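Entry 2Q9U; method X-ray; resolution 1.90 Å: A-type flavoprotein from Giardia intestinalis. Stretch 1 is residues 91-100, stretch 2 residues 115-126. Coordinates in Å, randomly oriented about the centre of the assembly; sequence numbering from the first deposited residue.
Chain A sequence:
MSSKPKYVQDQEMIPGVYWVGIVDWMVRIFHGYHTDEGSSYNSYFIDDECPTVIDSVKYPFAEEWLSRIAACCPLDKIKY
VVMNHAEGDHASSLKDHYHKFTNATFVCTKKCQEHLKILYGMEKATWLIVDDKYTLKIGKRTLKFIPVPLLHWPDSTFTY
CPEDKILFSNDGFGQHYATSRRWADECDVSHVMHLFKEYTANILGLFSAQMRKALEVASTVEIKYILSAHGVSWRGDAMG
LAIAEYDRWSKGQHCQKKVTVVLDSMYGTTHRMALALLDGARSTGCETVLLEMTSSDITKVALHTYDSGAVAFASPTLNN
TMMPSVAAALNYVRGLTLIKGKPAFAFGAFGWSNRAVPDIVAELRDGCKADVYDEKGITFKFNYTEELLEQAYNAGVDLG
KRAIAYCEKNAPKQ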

# COMPACT_ATOMS: atom_id res chain seq x y z
N ALA A 91 -26.84 6.48 -7.30
CA ALA A 91 -27.80 6.18 -8.37
C ALA A 91 -27.68 4.81 -9.02
O ALA A 91 -28.66 4.33 -9.60
CB ALA A 91 -27.76 7.31 -9.47
N SER A 92 -26.51 4.17 -8.93
CA SER A 92 -26.27 3.04 -9.82
C SER A 92 -27.08 1.78 -9.50
O SER A 92 -27.26 0.92 -10.39
CB SER A 92 -24.78 2.72 -9.96
OG SER A 92 -24.20 2.38 -8.72
N SER A 93 -27.61 1.68 -8.28
CA SER A 93 -28.56 0.59 -7.96
C SER A 93 -29.81 0.66 -8.85
O SER A 93 -30.53 -0.32 -8.99
CB SER A 93 -28.98 0.63 -6.49
OG SER A 93 -27.92 0.25 -5.62
N LEU A 94 -30.11 1.82 -9.42
CA LEU A 94 -31.31 1.92 -10.24
C LEU A 94 -31.21 1.12 -11.55
O LEU A 94 -32.23 0.68 -12.08
CB LEU A 94 -31.69 3.37 -10.52
CG LEU A 94 -31.99 4.28 -9.32
CD1 LEU A 94 -32.40 5.65 -9.81
CD2 LEU A 94 -33.02 3.66 -8.38
N LYS A 95 -29.99 0.97 -12.07
CA LYS A 95 -29.80 0.22 -13.34
C LYS A 95 -30.55 -1.12 -13.33
O LYS A 95 -31.35 -1.40 -14.22
CB LYS A 95 -28.32 -0.00 -13.65
CG LYS A 95 -28.09 -0.56 -15.05
CD LYS A 95 -26.62 -0.62 -15.41
CE LYS A 95 -26.44 -0.93 -16.89
NZ LYS A 95 -27.34 -2.03 -17.39
N ASP A 96 -30.28 -1.93 -12.31
CA ASP A 96 -30.77 -3.31 -12.28
C ASP A 96 -32.10 -3.40 -11.55
O ASP A 96 -32.76 -4.44 -11.56
CB ASP A 96 -29.74 -4.23 -11.63
CG ASP A 96 -28.68 -4.71 -12.60
OD1 ASP A 96 -29.00 -4.87 -13.79
OD2 ASP A 96 -27.53 -4.93 -12.16
N HIS A 97 -32.36 -2.42 -10.66
CA HIS A 97 -33.35 -2.51 -9.57
C HIS A 97 -34.53 -1.56 -9.59
O HIS A 97 -35.39 -1.57 -8.76
CB HIS A 97 -32.69 -2.41 -8.20
CG HIS A 97 -31.68 -3.47 -7.93
ND1 HIS A 97 -30.35 -3.32 -8.18
CD2 HIS A 97 -31.82 -4.70 -7.41
CE1 HIS A 97 -29.70 -4.40 -7.82
NE2 HIS A 97 -30.58 -5.26 -7.36
N TYR A 98 -34.56 -0.70 -10.53
CA TYR A 98 -35.54 0.38 -10.46
C TYR A 98 -36.95 -0.15 -10.62
O TYR A 98 -37.91 0.40 -10.07
CB TYR A 98 -35.25 1.43 -11.54
CG TYR A 98 -35.73 1.03 -12.91
CD1 TYR A 98 -34.91 0.30 -13.77
CD2 TYR A 98 -36.99 1.38 -13.36
CE1 TYR A 98 -35.34 -0.07 -15.03
CE2 TYR A 98 -37.43 1.02 -14.62
CZ TYR A 98 -36.60 0.30 -15.45
OH TYR A 98 -37.04 -0.07 -16.70
N HIS A 99 -37.09 -1.24 -11.37
CA HIS A 99 -38.39 -1.91 -11.55
C HIS A 99 -39.02 -2.39 -10.25
O HIS A 99 -40.22 -2.68 -10.22
CB HIS A 99 -38.27 -3.12 -12.47
CG HIS A 99 -38.41 -2.80 -13.92
ND1 HIS A 99 -39.48 -2.09 -14.42
CD2 HIS A 99 -37.62 -3.11 -14.97
CE1 HIS A 99 -39.34 -1.97 -15.73
NE2 HIS A 99 -38.22 -2.57 -16.09
N LYS A 100 -38.22 -2.51 -9.20
CA LYS A 100 -38.74 -3.02 -7.93
C LYS A 100 -39.72 -2.07 -7.29
O LYS A 100 -40.55 -2.48 -6.47
CB LYS A 100 -37.61 -3.43 -6.98
CG LYS A 100 -36.74 -4.55 -7.58
CD LYS A 100 -35.72 -5.08 -6.63
CE LYS A 100 -34.89 -6.21 -7.26
NZ LYS A 100 -33.86 -6.71 -6.27
N HIS A 115 -29.23 12.29 -17.71
CA HIS A 115 -28.03 11.61 -17.24
C HIS A 115 -28.35 10.22 -16.68
O HIS A 115 -27.63 9.26 -16.97
CB HIS A 115 -27.23 12.48 -16.24
CG HIS A 115 -26.60 13.70 -16.85
ND1 HIS A 115 -26.04 14.71 -16.09
CD2 HIS A 115 -26.48 14.09 -18.15
CE1 HIS A 115 -25.59 15.66 -16.89
NE2 HIS A 115 -25.84 15.31 -18.14
N LEU A 116 -29.43 10.10 -15.89
CA LEU A 116 -29.87 8.79 -15.39
C LEU A 116 -30.15 7.80 -16.53
O LEU A 116 -29.76 6.63 -16.47
CB LEU A 116 -31.15 8.93 -14.52
CG LEU A 116 -31.00 9.54 -13.13
CD1 LEU A 116 -32.39 9.87 -12.52
CD2 LEU A 116 -30.19 8.63 -12.20
N LYS A 117 -30.85 8.27 -17.55
CA LYS A 117 -31.13 7.38 -18.69
C LYS A 117 -29.87 6.95 -19.44
O LYS A 117 -29.74 5.78 -19.82
CB LYS A 117 -32.11 8.04 -19.66
CG LYS A 117 -33.55 8.11 -19.21
CD LYS A 117 -34.30 8.96 -20.25
CE LYS A 117 -35.76 9.12 -19.91
NZ LYS A 117 -36.51 9.88 -20.99
N ILE A 118 -28.92 7.86 -19.63
CA ILE A 118 -27.68 7.52 -20.38
C ILE A 118 -26.82 6.53 -19.58
O ILE A 118 -26.27 5.57 -20.14
CB ILE A 118 -26.84 8.77 -20.72
CG1 ILE A 118 -27.55 9.60 -21.79
CG2 ILE A 118 -25.48 8.34 -21.29
CD1 ILE A 118 -26.93 10.93 -22.02
N LEU A 119 -26.77 6.73 -18.28
CA LEU A 119 -25.99 5.90 -17.41
C LEU A 119 -26.60 4.53 -17.13
O LEU A 119 -25.93 3.60 -16.93
CB LEU A 119 -25.67 6.62 -16.12
CG LEU A 119 -24.66 7.72 -16.28
CD1 LEU A 119 -24.60 8.63 -15.14
CD2 LEU A 119 -23.31 7.16 -16.64
N TYR A 120 -27.91 4.48 -17.09
CA TYR A 120 -28.52 3.42 -16.30
C TYR A 120 -29.68 2.77 -17.05
O TYR A 120 -30.14 1.69 -16.68
CB TYR A 120 -29.01 3.98 -14.96
CG TYR A 120 -27.92 4.60 -14.12
CD1 TYR A 120 -26.72 3.93 -13.90
CD2 TYR A 120 -28.09 5.85 -13.54
CE1 TYR A 120 -25.72 4.50 -13.13
CE2 TYR A 120 -27.09 6.42 -12.77
CZ TYR A 120 -25.91 5.74 -12.57
OH TYR A 120 -24.92 6.31 -11.80
N GLY A 121 -30.14 3.43 -18.10
CA GLY A 121 -31.21 2.90 -18.93
C GLY A 121 -32.57 3.38 -18.47
O GLY A 121 -33.08 4.38 -18.98
N MET A 122 -33.13 2.66 -17.50
CA MET A 122 -34.43 2.95 -16.88
C MET A 122 -35.49 3.16 -17.95
O MET A 122 -36.30 4.09 -17.87
CB MET A 122 -34.33 4.17 -15.93
CG MET A 122 -33.31 3.94 -14.77
SD MET A 122 -33.10 5.40 -13.72
CE MET A 122 -34.76 5.61 -13.08
N GLU A 123 -35.46 2.28 -18.96
CA GLU A 123 -36.29 2.44 -20.15
C GLU A 123 -37.77 2.46 -19.85
O GLU A 123 -38.53 3.16 -20.52
CB GLU A 123 -35.95 1.37 -21.20
CG GLU A 123 -34.57 1.56 -21.87
CD GLU A 123 -33.39 0.99 -21.06
OE1 GLU A 123 -33.58 0.48 -19.92
OE2 GLU A 123 -32.25 1.06 -21.58
N LYS A 124 -38.21 1.68 -18.86
CA LYS A 124 -39.64 1.61 -18.53
C LYS A 124 -40.06 2.46 -17.32
O LYS A 124 -41.20 2.36 -16.86
CB LYS A 124 -40.10 0.16 -18.35
N ALA A 125 -39.17 3.32 -16.84
CA ALA A 125 -39.49 4.21 -15.71
C ALA A 125 -40.59 5.23 -16.04
O ALA A 125 -40.68 5.72 -17.18
CB ALA A 125 -38.23 4.93 -15.22
N THR A 126 -41.39 5.55 -15.02
CA THR A 126 -42.33 6.68 -15.04
C THR A 126 -41.66 7.87 -14.37
O THR A 126 -41.16 7.77 -13.24
CB THR A 126 -43.65 6.33 -14.29
OG1 THR A 126 -44.26 5.23 -14.96
CG2 THR A 126 -44.65 7.49 -14.28
O HOH W 1 -31.97 -0.17 -16.56

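Aromatic side chains can fill the space between two stretches of backbone, and this contact in the A-type flavoprotein from Giardia intestinalis is a compact example. The first stretch opens with a type I turn from Ala91 to Leu94, closed by Leu94 N to Ala91 O at 2.9 Å, passes through a helical turn, and tightens into a 3-10 segment at Tyr98 to Lys100. The second brings in a helix that begins earlier in the chain; Gly121 is the first residue after it to leave helical phi/psi. There phi is positive (93°), and a CB would be jammed against the carbonyl oxygen of Tyr120, so the backbone angles by themselves call for glycine. A second type I turn follows, from Met122 to Ala125, with Ala125 N bonded to Met122 O at 3.1 Å.

The two stretches come closest in register at Lys95 and Tyr120, whose CA atoms lie 4.5 Å apart. Beside this approach, one water links the backbones: it donates to Lys95 O at 2.7 Å and to Tyr120 O at 2.6 Å, and accepts from Met122 N at 3.2 Å. Polar groups that do not bond each other directly across the gap are thereby joined through a single molecule.

The side chains repeat a simple theme, one tyrosine from each stretch set against the backbone of the other. Tyr120, with the largest area covered in the contact, lays one ring face over Ala91 C; its CE2 lies 3.5 Å from Ala91 CB, and its CE1 3.7 Å from Ser92 CA. Ala91 CB also meets Leu116 CD2 at 3.9 Å, and Leu94 CD1 extends the apolar patch to Met122 SD at 4.0 Å.

Tyr98 answers from the first stretch. Its CA-to-CB bond points toward the second stretch, and the ring reaches the turn that follows Gly121. Met122 CA sits over one face, 3.9 Å from the centroid of the Tyr98 ring and 24° off its normal, a CH-pi contact, while Tyr98 CE2 is 4.0 Å from Ala125 CB. The hydroxyl adds the direct hydrogen bond of the interface: Lys124 N donates to Tyr98 OH at 3.0 Å, with an angle of 152°. Ring and hydroxyl thus engage the same turn, one by packing and the other by accepting a hydrogen bond from the backbone. Nearby, the edge of the His99 ring meets Lys124, with CE1 of His99 3.5 Å from CB of Lys124, whose side chain is not modelled beyond that atom.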